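Long-range contacts in urocanate hydratase (Paenibacillus sp. Soil724D2, PDB 7NED), which catalyses, with tightly held NAD+ as cofactor, the hydration of thiourocanate, a step in the bacterial breakdown of ergothioneine: residues Arg13-Arg18 / Glu64-Glu69; Ala21-Leu26 / Ala57-Leu62; Thr255-Leu260 / Asn315-Gln320; Tyr262-Ser267 / Arg287-Ser292. All coordinates share one frame; numbering follows the deposited sequence.

In the fold
Two pairs of contacts show how a long chain builds one enzyme from separate parts. Contacts 1 and 2, whose centres lie about 10 Å apart, both use helix 17-31 and fall within the Urocanase N-terminal domain; contact 2 packs helix 17-31 on helix 52-64, and contact 1 ties the start of the first to the loop that leaves the second. Contacts 3 and 4 follow later, in the Urocanase Rossmann-like domain. Their centres are about 9 Å apart, both touch NAD, and contact 4 lies within the chain interval spanned by contact 3. Between the pairs, centres are about 32 to 45 Å apart. The first pair thus joins parts of the N-terminal domain, while the second lines the NAD pocket.

Contact 1 of 4, residues Arg13-Arg18 / Glu64-Glu69; sequences RCKGWR and ELEEDE
Lys15 and Arg18 reach across to the turn after helix 52-64 and meet Glu66 and Glu67, one salt bridge each. The Lys15 side chain is extended beyond CG, all its outer torsions near 180°, and this straight rod carries NZ between two acceptors. NZ donates to Glu66 OE2 at 2.7 Å, arriving from above the carboxylate plane, and to the backbone Glu64 O at 3.0 Å. The Glu66 chain is bent at chi2 (-85°), which turns CD out of line with the chain, while its own backbone N donates to Glu69 OE1 at 3.1 Å within the type I turn.

Arg18 behaves differently. Its chain bends at chi3, whereas Glu67 stays extended, and the two side chains cross at about a right angle. NH1 bonds Glu67 OE1 at 2.8 Å on the anti side of the carboxylate; the oxygen lies at the guanidinium edge, near its plane, although the two planes are 67° apart. The same guanidinium pairs through NE with Asp474 and gives a further bond from NH1 to Arg86 O. An alanine in place of Arg18 would probably leave Glu67 and Asp474 each without this charged mate and deprive Arg86 O of a donor.

Where the backbones pass, a water accepts from Lys15 N at 2.9 Å and donates to Leu65 O. The chemistry implies a division of labour: the lysine ties the Glu64 carbonyl, at the end of helix 52-64, to the Glu66 carboxylate, while the buried arginine pairs with Glu67 and Asp474, which probably offset its charge and that of Arg507 close to its NE.

Contact 2 of 4, residues Ala21-Leu26 / Ala57-Leu62; sequences ALLRML and AIVRTL
Leu62 drives a methyl into the backbone of the facing helix: its CD1 lies 3.8 Å from Leu23 CA, where the two segments come nearest in backbone terms. The CG of Leu62 stands anti to its carbonyl carbon (chi1 -81°), and the same CD1 also meets Leu23 CB at 4.0 Å. Leu22 adds a looser touch, its CB 4.3 Å from Leu62 CD2.

Further along, the leucine tips do the work. Leu23 CD1 reaches Val59 CG2 at 3.8 Å, the two side chains crossing at about a right angle. Leu26, with CG anti to the backbone N (chi1 168°), presents CD2 to two residues at once, meeting Ile58 CG2 at 3.8 Å and Val59 CG2 at 4.0 Å. No hydrogen bond joins the segments, so cohesion here rests on methyl contacts.

The tight part is thus where Leu23 and Leu26 meet Leu62, Val59 and Ile58; Leu22 and Leu62 also pack on Ile91 of strand 91-95. Toward the outside, by contrast, Val59 is partly exposed, and Arg60 points away on an exposed face, where it packs against Lys544 of the second subunit.

The short helical segments run nearly antiparallel, at 158°, with axes 10.1 Å apart at closest approach. This is an antiparallel helix pair with an aliphatic interface, laid against the mixed sheet in the Urocanase N-terminal domain.

Contact 3 of 4, residues Thr255-Leu260 / Asn315-Gln320; sequences TSAHDL and NNIRSQ. With NAD (nicotinamide-adenine-dinucleotide), chain C.
The His258 ring has Asp259 CB over one face and the ribose hydroxyl O2D of NAD over the opposite face, each offset toward the rim, and it also meets the Tyr485 ring, the planes at about 15°. Its ND1 makes a weak bond to NAD O3D at 2.7 Å, while NE2 bonds Ala43 O. This is the loop wall of the NAD pocket in the Rossmann-like domain, where Ser256 to Asp259 form a type I turn beside the start of helix 317-323.

The amide of Asn315 is the second flat group. Thr255 O lies near its plane and receives ND2 at 2.9 Å and 166°; ND2 also bonds Asp253, which holds the Thr255 hydroxyl too. The third, the Gln320 amide, comes from a chain bent at chi2 (-78°). Gln320 NE2 donates to Ala257 O at 2.9 Å, in the plane of that carbonyl. The Gln320 and Leu260 side chains reach toward each other tip to tip, Leu260 CD2 lying 3.5 Å from Gln320 NE2. A leucine in place of Gln320 would probably leave Ala257 O without this donor and the turn less firmly tied to the helix. Beside that bond, Ala257 CB packs 4.0 Å from Ile317 CG1.

Contact 4 of 4, residues Tyr262-Ser267 / Arg287-Ser292; sequences YGYVPS and RDAGAS. With NAD (nicotinamide-adenine-dinucleotide), chain C.
The loop 262-267 passes helix 287-292 without regular structure of its own, coming nearest where Pro266 CA and Ala289 CA lie 4.3 Å apart. Pro266 rests on the helix backbone as well as on side chains: its CB is 3.5 Å from Asp288 O, and its CG meets Ala289 CB at 3.9 Å. The small alanine probably allows so close an approach.

One turn later, Ser292 provides the polar link. Its OG, with chi1 at -73°, stands anti to the carbonyl carbon and receives Ser267 N at 2.7 Å, an almost straight bond of 174°. The same OG makes a weak bond back to Asp288 O, so the hydroxyl joins the loop to the preceding turn of its own helix.

Tyr264 links this packing to the cofactor. Its CG lies anti to the backbone N (chi1 -164°); CE1 meets Ser292 CB at 3.7 Å, while the amino nitrogen N6A of NAD sits over one ring face, toward the rim, 3.2 Å from Tyr264 CZ. The phenol OH bonds Glu296, one turn further along the helix. The CB of Val265 leaves the backbone away from the helix, and its backbone meets the adenine: N donates to N7A at 2.9 Å, and O, also bonded by Asn233 ND2, receives a weak bond from N6A. These two backbone atoms read the adenine edge.

The loop therefore lies between the adenine and helix 282-305, with helix 234-243 alongside, where Ser235 touches Tyr264, Ser267 and Ser292, and with Leu274 of helix 274-280 against Val265.

Contact 1 of 4, residues Arg13-Arg18 / Glu64-Glu69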
# COMPACT_ATOMS: atom_id res chain seq x y z
N ARG A 13 -13.82 -18.80 -23.77
CA ARG A 13 -13.21 -17.84 -24.67
C ARG A 13 -11.72 -17.65 -24.38
O ARG A 13 -11.00 -17.12 -25.22
CB ARG A 13 -13.93 -16.49 -24.58
CG ARG A 13 -15.42 -16.66 -24.91
CD ARG A 13 -16.17 -15.45 -24.48
NE ARG A 13 -16.14 -15.37 -23.04
CZ ARG A 13 -16.56 -14.32 -22.37
NH1 ARG A 13 -17.02 -13.27 -23.04
NH2 ARG A 13 -16.53 -14.31 -21.04
N CYS A 14 -11.28 -18.09 -23.22
CA CYS A 14 -9.91 -17.97 -22.77
C CYS A 14 -9.25 -19.33 -22.83
O CYS A 14 -9.87 -20.33 -23.18
CB CYS A 14 -9.86 -17.42 -21.35
SG CYS A 14 -10.75 -15.89 -21.16
N LYS A 15 -7.96 -19.35 -22.46
CA LYS A 15 -7.20 -20.58 -22.52
C LYS A 15 -7.54 -21.55 -21.40
O LYS A 15 -7.22 -22.73 -21.53
CB LYS A 15 -5.70 -20.26 -22.50
CG LYS A 15 -5.24 -19.66 -23.82
CD LYS A 15 -3.81 -19.39 -23.85
CE LYS A 15 -3.40 -18.90 -25.24
NZ LYS A 15 -2.05 -18.29 -25.16
N GLY A 16 -8.19 -21.08 -20.33
CA GLY A 16 -8.61 -21.95 -19.25
C GLY A 16 -9.71 -21.30 -18.43
O GLY A 16 -10.07 -20.14 -18.64
N TRP A 17 -10.23 -22.06 -17.48
CA TRP A 17 -11.37 -21.59 -16.70
C TRP A 17 -10.98 -20.60 -15.62
O TRP A 17 -11.81 -19.79 -15.19
CB TRP A 17 -12.10 -22.77 -16.05
CG TRP A 17 -13.27 -23.19 -16.90
CD1 TRP A 17 -13.35 -24.30 -17.70
CD2 TRP A 17 -14.51 -22.47 -17.08
NE1 TRP A 17 -14.58 -24.32 -18.36
CE2 TRP A 17 -15.30 -23.21 -17.99
CE3 TRP A 17 -15.04 -21.29 -16.53
CZ2 TRP A 17 -16.59 -22.80 -18.39
CZ3 TRP A 17 -16.34 -20.88 -16.94
CH2 TRP A 17 -17.08 -21.64 -17.84
N ARG A 18 -9.74 -20.64 -15.15
CA ARG A 18 -9.34 -19.60 -14.21
C ARG A 18 -9.34 -18.25 -14.90
O ARG A 18 -9.81 -17.26 -14.34
CB ARG A 18 -7.96 -19.93 -13.61
CG ARG A 18 -7.99 -21.20 -12.80
CD ARG A 18 -6.61 -21.66 -12.34
NE ARG A 18 -5.97 -20.64 -11.52
CZ ARG A 18 -4.67 -20.64 -11.22
NH1 ARG A 18 -3.88 -21.62 -11.67
NH2 ARG A 18 -4.17 -19.66 -10.47
N GLU A 64 -5.93 -14.48 -23.91
CA GLU A 64 -4.68 -15.12 -24.28
C GLU A 64 -3.72 -15.46 -23.12
O GLU A 64 -2.74 -16.07 -23.32
CB GLU A 64 -3.95 -14.29 -25.32
CG GLU A 64 -4.75 -14.07 -26.59
CD GLU A 64 -4.18 -12.98 -27.43
OE1 GLU A 64 -2.97 -12.80 -27.40
OE2 GLU A 64 -4.94 -12.25 -28.07
N LEU A 65 -4.06 -15.04 -21.92
CA LEU A 65 -3.23 -15.27 -20.78
C LEU A 65 -3.08 -16.75 -20.39
O LEU A 65 -4.01 -17.43 -20.30
CB LEU A 65 -3.77 -14.51 -19.57
CG LEU A 65 -2.94 -14.32 -18.31
CD1 LEU A 65 -1.84 -13.31 -18.55
CD2 LEU A 65 -3.86 -13.85 -17.21
N GLU A 66 -1.85 -17.16 -20.17
CA GLU A 66 -1.58 -18.51 -19.72
C GLU A 66 -1.63 -18.57 -18.21
O GLU A 66 -1.47 -17.57 -17.51
CB GLU A 66 -0.21 -18.99 -20.22
CG GLU A 66 -0.03 -18.82 -21.71
CD GLU A 66 -0.60 -19.98 -22.49
OE1 GLU A 66 -1.13 -20.95 -21.87
OE2 GLU A 66 -0.52 -19.95 -23.74
N GLU A 67 -1.82 -19.79 -17.70
CA GLU A 67 -1.92 -20.01 -16.26
C GLU A 67 -0.66 -19.62 -15.51
O GLU A 67 -0.73 -19.32 -14.30
CB GLU A 67 -2.26 -21.48 -16.00
CG GLU A 67 -2.93 -21.75 -14.69
CD GLU A 67 -3.17 -23.24 -14.48
OE1 GLU A 67 -3.93 -23.61 -13.57
OE2 GLU A 67 -2.61 -24.03 -15.28
N ASP A 68 0.49 -19.62 -16.16
CA ASP A 68 1.75 -19.27 -15.50
C ASP A 68 2.15 -17.82 -15.74
O ASP A 68 3.33 -17.47 -15.58
CB ASP A 68 2.87 -20.21 -15.95
CG ASP A 68 3.16 -20.13 -17.42
OD1 ASP A 68 2.45 -19.43 -18.18
OD2 ASP A 68 4.14 -20.79 -17.83
N GLU A 69 1.21 -16.96 -16.07
CA GLU A 69 1.48 -15.56 -16.30
C GLU A 69 0.68 -14.71 -15.32
O GLU A 69 -0.33 -15.16 -14.74
CB GLU A 69 1.14 -15.15 -17.74
CG GLU A 69 2.06 -15.89 -18.75
CD GLU A 69 1.71 -15.62 -20.20
OE1 GLU A 69 0.53 -15.26 -20.50
OE2 GLU A 69 2.62 -15.78 -21.06
O HOH W 1 -6.53 -17.16 -21.29

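Contact 2 of 4, residues Ala21-Leu26 / Ala57-Leu62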
# COMPACT_ATOMS: atom_id res chain seq x y z
N ALA A 21 -12.96 -17.20 -15.72
CA ALA A 21 -13.70 -16.76 -14.55
C ALA A 21 -13.50 -15.27 -14.32
O ALA A 21 -14.46 -14.52 -14.12
CB ALA A 21 -13.30 -17.57 -13.31
N LEU A 22 -12.24 -14.82 -14.41
CA LEU A 22 -11.98 -13.40 -14.21
C LEU A 22 -12.64 -12.57 -15.30
O LEU A 22 -13.14 -11.48 -15.02
CB LEU A 22 -10.47 -13.12 -14.15
CG LEU A 22 -9.76 -13.94 -13.06
CD1 LEU A 22 -8.23 -13.64 -13.04
CD2 LEU A 22 -10.40 -13.71 -11.66
N LEU A 23 -12.58 -13.04 -16.55
CA LEU A 23 -13.23 -12.30 -17.64
C LEU A 23 -14.73 -12.18 -17.40
O LEU A 23 -15.32 -11.11 -17.55
CB LEU A 23 -12.97 -12.99 -19.00
CG LEU A 23 -13.70 -12.37 -20.20
CD1 LEU A 23 -13.28 -10.88 -20.37
CD2 LEU A 23 -13.40 -13.16 -21.46
N ARG A 24 -15.35 -13.27 -16.98
CA ARG A 24 -16.79 -13.21 -16.72
C ARG A 24 -17.11 -12.35 -15.52
O ARG A 24 -18.19 -11.75 -15.47
CB ARG A 24 -17.34 -14.62 -16.54
CG ARG A 24 -17.30 -15.37 -17.84
CD ARG A 24 -18.01 -16.72 -17.73
NE ARG A 24 -17.85 -17.46 -18.98
CZ ARG A 24 -18.59 -18.51 -19.33
NH1 ARG A 24 -19.56 -18.97 -18.51
NH2 ARG A 24 -18.37 -19.11 -20.49
N MET A 25 -16.24 -12.32 -14.51
CA MET A 25 -16.51 -11.44 -13.38
C MET A 25 -16.42 -9.98 -13.80
O MET A 25 -17.20 -9.12 -13.34
CB MET A 25 -15.51 -11.76 -12.26
CG MET A 25 -15.82 -13.06 -11.60
SD MET A 25 -14.68 -13.31 -10.28
CE MET A 25 -15.47 -12.46 -8.88
N LEU A 26 -15.47 -9.66 -14.67
CA LEU A 26 -15.43 -8.32 -15.25
C LEU A 26 -16.73 -7.99 -15.97
O LEU A 26 -17.35 -6.94 -15.74
CB LEU A 26 -14.22 -8.18 -16.18
CG LEU A 26 -14.16 -6.95 -17.08
CD1 LEU A 26 -14.21 -5.64 -16.28
CD2 LEU A 26 -12.93 -6.98 -17.97
N ALA A 57 -8.44 -3.82 -23.87
CA ALA A 57 -7.12 -4.45 -23.75
C ALA A 57 -7.07 -5.46 -22.61
O ALA A 57 -6.44 -6.51 -22.74
CB ALA A 57 -6.03 -3.38 -23.56
N ILE A 58 -7.79 -5.21 -21.50
CA ILE A 58 -7.93 -6.24 -20.47
C ILE A 58 -8.62 -7.48 -21.04
O ILE A 58 -8.17 -8.62 -20.82
CB ILE A 58 -8.69 -5.68 -19.25
CG1 ILE A 58 -7.85 -4.63 -18.52
CG2 ILE A 58 -9.13 -6.81 -18.30
CD1 ILE A 58 -8.65 -3.85 -17.47
N VAL A 59 -9.72 -7.29 -21.77
CA VAL A 59 -10.43 -8.43 -22.33
C VAL A 59 -9.53 -9.22 -23.27
O VAL A 59 -9.43 -10.45 -23.16
CB VAL A 59 -11.73 -7.98 -23.02
CG1 VAL A 59 -12.36 -9.14 -23.80
CG2 VAL A 59 -12.71 -7.49 -21.96
N ARG A 60 -8.86 -8.53 -24.21
CA ARG A 60 -7.92 -9.23 -25.10
C ARG A 60 -6.87 -9.99 -24.31
O ARG A 60 -6.58 -11.16 -24.59
CB ARG A 60 -7.23 -8.24 -26.05
CG ARG A 60 -8.12 -7.71 -27.16
CD ARG A 60 -7.30 -6.92 -28.19
NE ARG A 60 -6.67 -5.75 -27.60
CZ ARG A 60 -7.23 -4.54 -27.52
NH1 ARG A 60 -8.45 -4.31 -28.02
NH2 ARG A 60 -6.54 -3.55 -26.97
N THR A 61 -6.27 -9.33 -23.32
CA THR A 61 -5.21 -9.98 -22.56
C THR A 61 -5.70 -11.24 -21.85
O THR A 61 -5.01 -12.26 -21.85
CB THR A 61 -4.62 -9.01 -21.54
OG1 THR A 61 -4.13 -7.85 -22.22
CG2 THR A 61 -3.46 -9.70 -20.79
N LEU A 62 -6.88 -11.18 -21.22
CA LEU A 62 -7.38 -12.35 -20.50
C LEU A 62 -7.65 -13.52 -21.43
O LEU A 62 -7.52 -14.67 -21.01
CB LEU A 62 -8.68 -12.02 -19.73
CG LEU A 62 -8.47 -11.30 -18.39
CD1 LEU A 62 -9.80 -10.78 -17.87
CD2 LEU A 62 -7.86 -12.28 -17.43

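Contact 3 of 4, residues Thr255-Leu260 / Asn315-Gln320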
# COMPACT_ATOMS: atom_id res chain seq x y z
N THR A 255 -26.82 7.12 1.10
CA THR A 255 -26.67 7.88 -0.09
C THR A 255 -25.16 7.86 -0.44
O THR A 255 -24.31 7.53 0.34
CB THR A 255 -27.07 9.34 0.11
OG1 THR A 255 -26.29 9.90 1.14
CG2 THR A 255 -28.55 9.49 0.45
N SER A 256 -24.84 8.42 -1.57
CA SER A 256 -23.47 8.54 -1.96
C SER A 256 -22.83 9.83 -1.36
O SER A 256 -22.38 10.63 -2.08
CB SER A 256 -23.36 8.54 -3.48
OG SER A 256 -24.25 9.48 -4.02
N ALA A 257 -22.80 9.96 -0.04
CA ALA A 257 -22.27 11.10 0.65
C ALA A 257 -20.77 11.19 0.57
O ALA A 257 -20.23 12.17 0.89
CB ALA A 257 -22.74 11.15 2.09
N HIS A 258 -20.12 10.14 0.14
CA HIS A 258 -18.67 10.20 0.02
C HIS A 258 -18.20 11.08 -1.13
O HIS A 258 -17.00 11.40 -1.21
CB HIS A 258 -18.11 8.79 -0.21
CG HIS A 258 -18.52 8.19 -1.53
ND1 HIS A 258 -19.80 7.72 -1.77
CD2 HIS A 258 -17.81 7.97 -2.66
CE1 HIS A 258 -19.86 7.26 -3.01
NE2 HIS A 258 -18.67 7.39 -3.57
N ASP A 259 -19.08 11.43 -2.06
CA ASP A 259 -18.63 12.21 -3.21
C ASP A 259 -19.63 13.32 -3.50
O ASP A 259 -20.78 13.06 -3.88
CB ASP A 259 -18.41 11.34 -4.44
CG ASP A 259 -17.55 12.07 -5.48
OD1 ASP A 259 -18.14 12.85 -6.24
OD2 ASP A 259 -16.28 11.95 -5.46
N LEU A 260 -19.17 14.55 -3.30
CA LEU A 260 -19.98 15.75 -3.46
C LEU A 260 -20.06 16.21 -4.90
O LEU A 260 -20.77 17.19 -5.19
CB LEU A 260 -19.43 16.87 -2.58
CG LEU A 260 -19.17 16.54 -1.10
CD1 LEU A 260 -18.74 17.77 -0.28
CD2 LEU A 260 -20.38 15.84 -0.49
N ASN A 315 -20.63 5.55 4.74
CA ASN A 315 -20.51 6.37 3.54
C ASN A 315 -19.85 7.71 3.83
O ASN A 315 -20.05 8.65 3.06
CB ASN A 315 -21.87 6.57 2.88
CG ASN A 315 -22.89 7.27 3.81
OD1 ASN A 315 -22.63 7.45 5.00
ND2 ASN A 315 -24.06 7.61 3.26
N ASN A 316 -19.02 7.80 4.88
CA ASN A 316 -18.43 9.10 5.28
C ASN A 316 -19.44 10.21 5.44
O ASN A 316 -19.08 11.38 5.29
CB ASN A 316 -17.30 9.54 4.35
CG ASN A 316 -15.96 8.90 4.67
OD1 ASN A 316 -15.82 7.70 4.90
ND2 ASN A 316 -14.93 9.73 4.56
N ILE A 317 -20.68 9.89 5.82
CA ILE A 317 -21.61 11.00 5.93
C ILE A 317 -21.24 11.87 7.14
O ILE A 317 -21.39 13.09 7.09
CB ILE A 317 -23.07 10.52 6.00
CG1 ILE A 317 -23.99 11.74 5.80
CG2 ILE A 317 -23.31 9.89 7.34
CD1 ILE A 317 -25.50 11.43 5.62
N ARG A 318 -20.72 11.27 8.23
CA ARG A 318 -20.37 12.08 9.40
C ARG A 318 -19.15 12.94 9.10
O ARG A 318 -19.11 14.12 9.48
CB ARG A 318 -20.13 11.21 10.63
CG ARG A 318 -21.38 10.46 11.16
CD ARG A 318 -20.94 9.37 12.14
NE ARG A 318 -19.90 8.55 11.52
CZ ARG A 318 -18.98 7.87 12.18
NH1 ARG A 318 -18.97 7.88 13.51
NH2 ARG A 318 -18.02 7.20 11.53
N SER A 319 -18.15 12.35 8.43
CA SER A 319 -16.98 13.12 8.02
C SER A 319 -17.40 14.32 7.19
O SER A 319 -16.93 15.44 7.45
CB SER A 319 -16.00 12.23 7.23
OG SER A 319 -15.68 11.06 7.96
N GLN A 320 -18.26 14.12 6.19
CA GLN A 320 -18.72 15.24 5.38
C GLN A 320 -19.44 16.26 6.25
O GLN A 320 -19.12 17.46 6.23
CB GLN A 320 -19.62 14.76 4.24
CG GLN A 320 -18.95 13.81 3.26
CD GLN A 320 -18.05 14.53 2.27
OE1 GLN A 320 -17.48 15.58 2.59
NE2 GLN A 320 -17.93 13.97 1.07
PA NAD C . -24.92 4.74 -5.61
O1A NAD C . -24.32 6.09 -5.96
O2A NAD C . -25.24 3.66 -6.56
O5B NAD C . -26.46 5.18 -5.07
C5B NAD C . -26.49 6.29 -4.27
C4B NAD C . -28.04 6.66 -4.18
O4B NAD C . -28.28 7.81 -3.42
C3B NAD C . -28.42 6.97 -5.66
O3B NAD C . -29.54 6.26 -6.01
C2B NAD C . -28.72 8.50 -5.62
O2B NAD C . -29.79 8.87 -6.41
C1B NAD C . -29.21 8.62 -4.18
N9A NAD C . -29.07 9.95 -3.59
C8A NAD C . -28.04 10.88 -3.74
N7A NAD C . -28.25 11.99 -3.07
C5A NAD C . -29.45 11.78 -2.41
C6A NAD C . -30.22 12.58 -1.54
N6A NAD C . -29.81 13.81 -1.17
N1A NAD C . -31.40 12.10 -1.04
C2A NAD C . -31.77 10.87 -1.47
N3A NAD C . -31.15 10.01 -2.29
C4A NAD C . -29.98 10.50 -2.75
O3 NAD C . -24.09 4.43 -4.32
PN NAD C . -24.12 2.97 -3.68
O1N NAD C . -23.32 1.85 -4.28
O2N NAD C . -25.53 2.73 -3.16
O5D NAD C . -23.28 3.17 -2.19
C5D NAD C . -23.83 4.20 -1.35
C4D NAD C . -22.92 4.40 -0.17
O4D NAD C . -22.59 3.16 0.43
C3D NAD C . -21.55 4.91 -0.84
O3D NAD C . -20.97 5.97 -0.09
C2D NAD C . -20.61 3.65 -0.77
O2D NAD C . -19.28 3.91 -0.54
C1D NAD C . -21.20 3.26 0.61
N1N NAD C . -20.72 2.02 1.24
C2N NAD C . -19.41 2.16 1.67
C3N NAD C . -18.77 1.14 2.35
C7N NAD C . -17.30 1.38 2.73
O7N NAD C . -16.74 0.82 3.67
N7N NAD C . -16.57 2.21 1.90
C4N NAD C . -19.52 -0.02 2.60
C5N NAD C . -20.84 -0.11 2.16
C6N NAD C . -21.46 0.95 1.47

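Contact 4 of 4, residues Tyr262-Ser267 / Arg287-Ser292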
# COMPACT_ATOMS: atom_id res chain seq x y z
N TYR A 262 -20.14 13.68 -7.74
CA TYR A 262 -20.87 12.68 -8.48
C TYR A 262 -21.92 11.96 -7.65
O TYR A 262 -22.65 11.16 -8.22
CB TYR A 262 -19.90 11.65 -9.05
CG TYR A 262 -18.90 12.31 -10.00
CD1 TYR A 262 -17.68 12.77 -9.55
CD2 TYR A 262 -19.24 12.51 -11.34
CE1 TYR A 262 -16.78 13.38 -10.43
CE2 TYR A 262 -18.36 13.11 -12.20
CZ TYR A 262 -17.14 13.55 -11.75
OH TYR A 262 -16.30 14.15 -12.65
N GLY A 263 -21.99 12.20 -6.34
CA GLY A 263 -22.83 11.41 -5.45
C GLY A 263 -24.03 12.17 -4.92
O GLY A 263 -25.09 12.19 -5.55
N TYR A 264 -23.85 12.84 -3.79
CA TYR A 264 -24.96 13.41 -3.03
C TYR A 264 -25.65 14.56 -3.76
O TYR A 264 -25.02 15.56 -4.14
CB TYR A 264 -24.42 13.90 -1.69
CG TYR A 264 -25.52 14.14 -0.73
CD1 TYR A 264 -26.29 15.30 -0.79
CD2 TYR A 264 -25.86 13.17 0.21
CE1 TYR A 264 -27.36 15.51 0.09
CE2 TYR A 264 -26.92 13.37 1.11
CZ TYR A 264 -27.66 14.53 1.03
OH TYR A 264 -28.69 14.73 1.92
N VAL A 265 -26.97 14.46 -3.92
CA VAL A 265 -27.75 15.48 -4.61
C VAL A 265 -28.18 16.53 -3.59
O VAL A 265 -28.90 16.19 -2.63
CB VAL A 265 -28.98 14.89 -5.30
CG1 VAL A 265 -29.71 16.01 -5.99
CG2 VAL A 265 -28.53 13.79 -6.28
N PRO A 266 -27.80 17.79 -3.76
CA PRO A 266 -28.16 18.81 -2.79
C PRO A 266 -29.65 19.06 -2.82
O PRO A 266 -30.33 18.77 -3.81
CB PRO A 266 -27.41 20.06 -3.28
CG PRO A 266 -26.37 19.57 -4.24
CD PRO A 266 -27.00 18.33 -4.87
N SER A 267 -30.15 19.63 -1.73
CA SER A 267 -31.54 20.08 -1.72
C SER A 267 -31.73 21.10 -2.83
O SER A 267 -30.86 21.95 -3.06
CB SER A 267 -31.91 20.69 -0.37
OG SER A 267 -33.28 21.08 -0.38
N ARG A 287 -20.26 22.55 -2.59
CA ARG A 287 -20.67 23.31 -1.41
C ARG A 287 -22.14 23.04 -1.11
O ARG A 287 -22.52 22.90 0.05
CB ARG A 287 -20.46 24.82 -1.61
CG ARG A 287 -19.05 25.28 -1.21
CD ARG A 287 -18.83 26.79 -1.42
NE ARG A 287 -19.10 27.15 -2.80
CZ ARG A 287 -18.16 27.26 -3.74
NH1 ARG A 287 -16.88 27.03 -3.43
NH2 ARG A 287 -18.50 27.58 -4.99
N ASP A 288 -22.97 23.01 -2.14
CA ASP A 288 -24.39 22.76 -1.91
C ASP A 288 -24.63 21.36 -1.37
O ASP A 288 -25.51 21.15 -0.53
CB ASP A 288 -25.18 22.98 -3.21
CG ASP A 288 -25.25 24.46 -3.62
OD1 ASP A 288 -25.04 25.33 -2.73
OD2 ASP A 288 -25.52 24.75 -4.81
N ALA A 289 -23.90 20.37 -1.89
CA ALA A 289 -24.07 19.00 -1.42
C ALA A 289 -23.62 18.86 0.03
O ALA A 289 -24.27 18.20 0.84
CB ALA A 289 -23.28 18.05 -2.31
N GLY A 290 -22.50 19.50 0.36
CA GLY A 290 -22.00 19.44 1.72
C GLY A 290 -22.92 20.12 2.70
O GLY A 290 -23.15 19.62 3.81
N ALA A 291 -23.51 21.25 2.29
CA ALA A 291 -24.47 21.91 3.16
C ALA A 291 -25.70 21.04 3.38
O ALA A 291 -26.26 21.00 4.49
CB ALA A 291 -24.88 23.26 2.57
N SER A 292 -26.17 20.35 2.32
CA SER A 292 -27.36 19.50 2.47
C SER A 292 -27.05 18.28 3.34
O SER A 292 -27.89 17.86 4.15
CB SER A 292 -27.88 19.06 1.11
OG SER A 292 -28.52 20.11 0.41
PA NAD C . -24.92 4.74 -5.61
O1A NAD C . -24.32 6.09 -5.96
O2A NAD C . -25.24 3.66 -6.56
O5B NAD C . -26.46 5.18 -5.07
C5B NAD C . -26.49 6.29 -4.27
C4B NAD C . -28.04 6.66 -4.18
O4B NAD C . -28.28 7.81 -3.42
C3B NAD C . -28.42 6.97 -5.66
O3B NAD C . -29.54 6.26 -6.01
C2B NAD C . -28.72 8.50 -5.62
O2B NAD C . -29.79 8.87 -6.41
C1B NAD C . -29.21 8.62 -4.18
N9A NAD C . -29.07 9.95 -3.59
C8A NAD C . -28.04 10.88 -3.74
N7A NAD C . -28.25 11.99 -3.07
C5A NAD C . -29.45 11.78 -2.41
C6A NAD C . -30.22 12.58 -1.54
N6A NAD C . -29.81 13.81 -1.17
N1A NAD C . -31.40 12.10 -1.04
C2A NAD C . -31.77 10.87 -1.47
N3A NAD C . -31.15 10.01 -2.29
C4A NAD C . -29.98 10.50 -2.75
O3 NAD C . -24.09 4.43 -4.32
PN NAD C . -24.12 2.97 -3.68
O1N NAD C . -23.32 1.85 -4.28
O2N NAD C . -25.53 2.73 -3.16
O5D NAD C . -23.28 3.17 -2.19
C5D NAD C . -23.83 4.20 -1.35
C4D NAD C . -22.92 4.40 -0.17
O4D NAD C . -22.59 3.16 0.43
C3D NAD C . -21.55 4.91 -0.84
O3D NAD C . -20.97 5.97 -0.09
C2D NAD C . -20.61 3.65 -0.77
O2D NAD C . -19.28 3.91 -0.54
C1D NAD C . -21.20 3.26 0.61
N1N NAD C . -20.72 2.02 1.24
C2N NAD C . -19.41 2.16 1.67
C3N NAD C . -18.77 1.14 2.35
C7N NAD C . -17.30 1.38 2.73
O7N NAD C . -16.74 0.82 3.67
N7N NAD C . -16.57 2.21 1.90
C4N NAD C . -19.52 -0.02 2.60
C5N NAD C . -20.84 -0.11 2.16
C6N NAD C . -21.46 0.95 1.47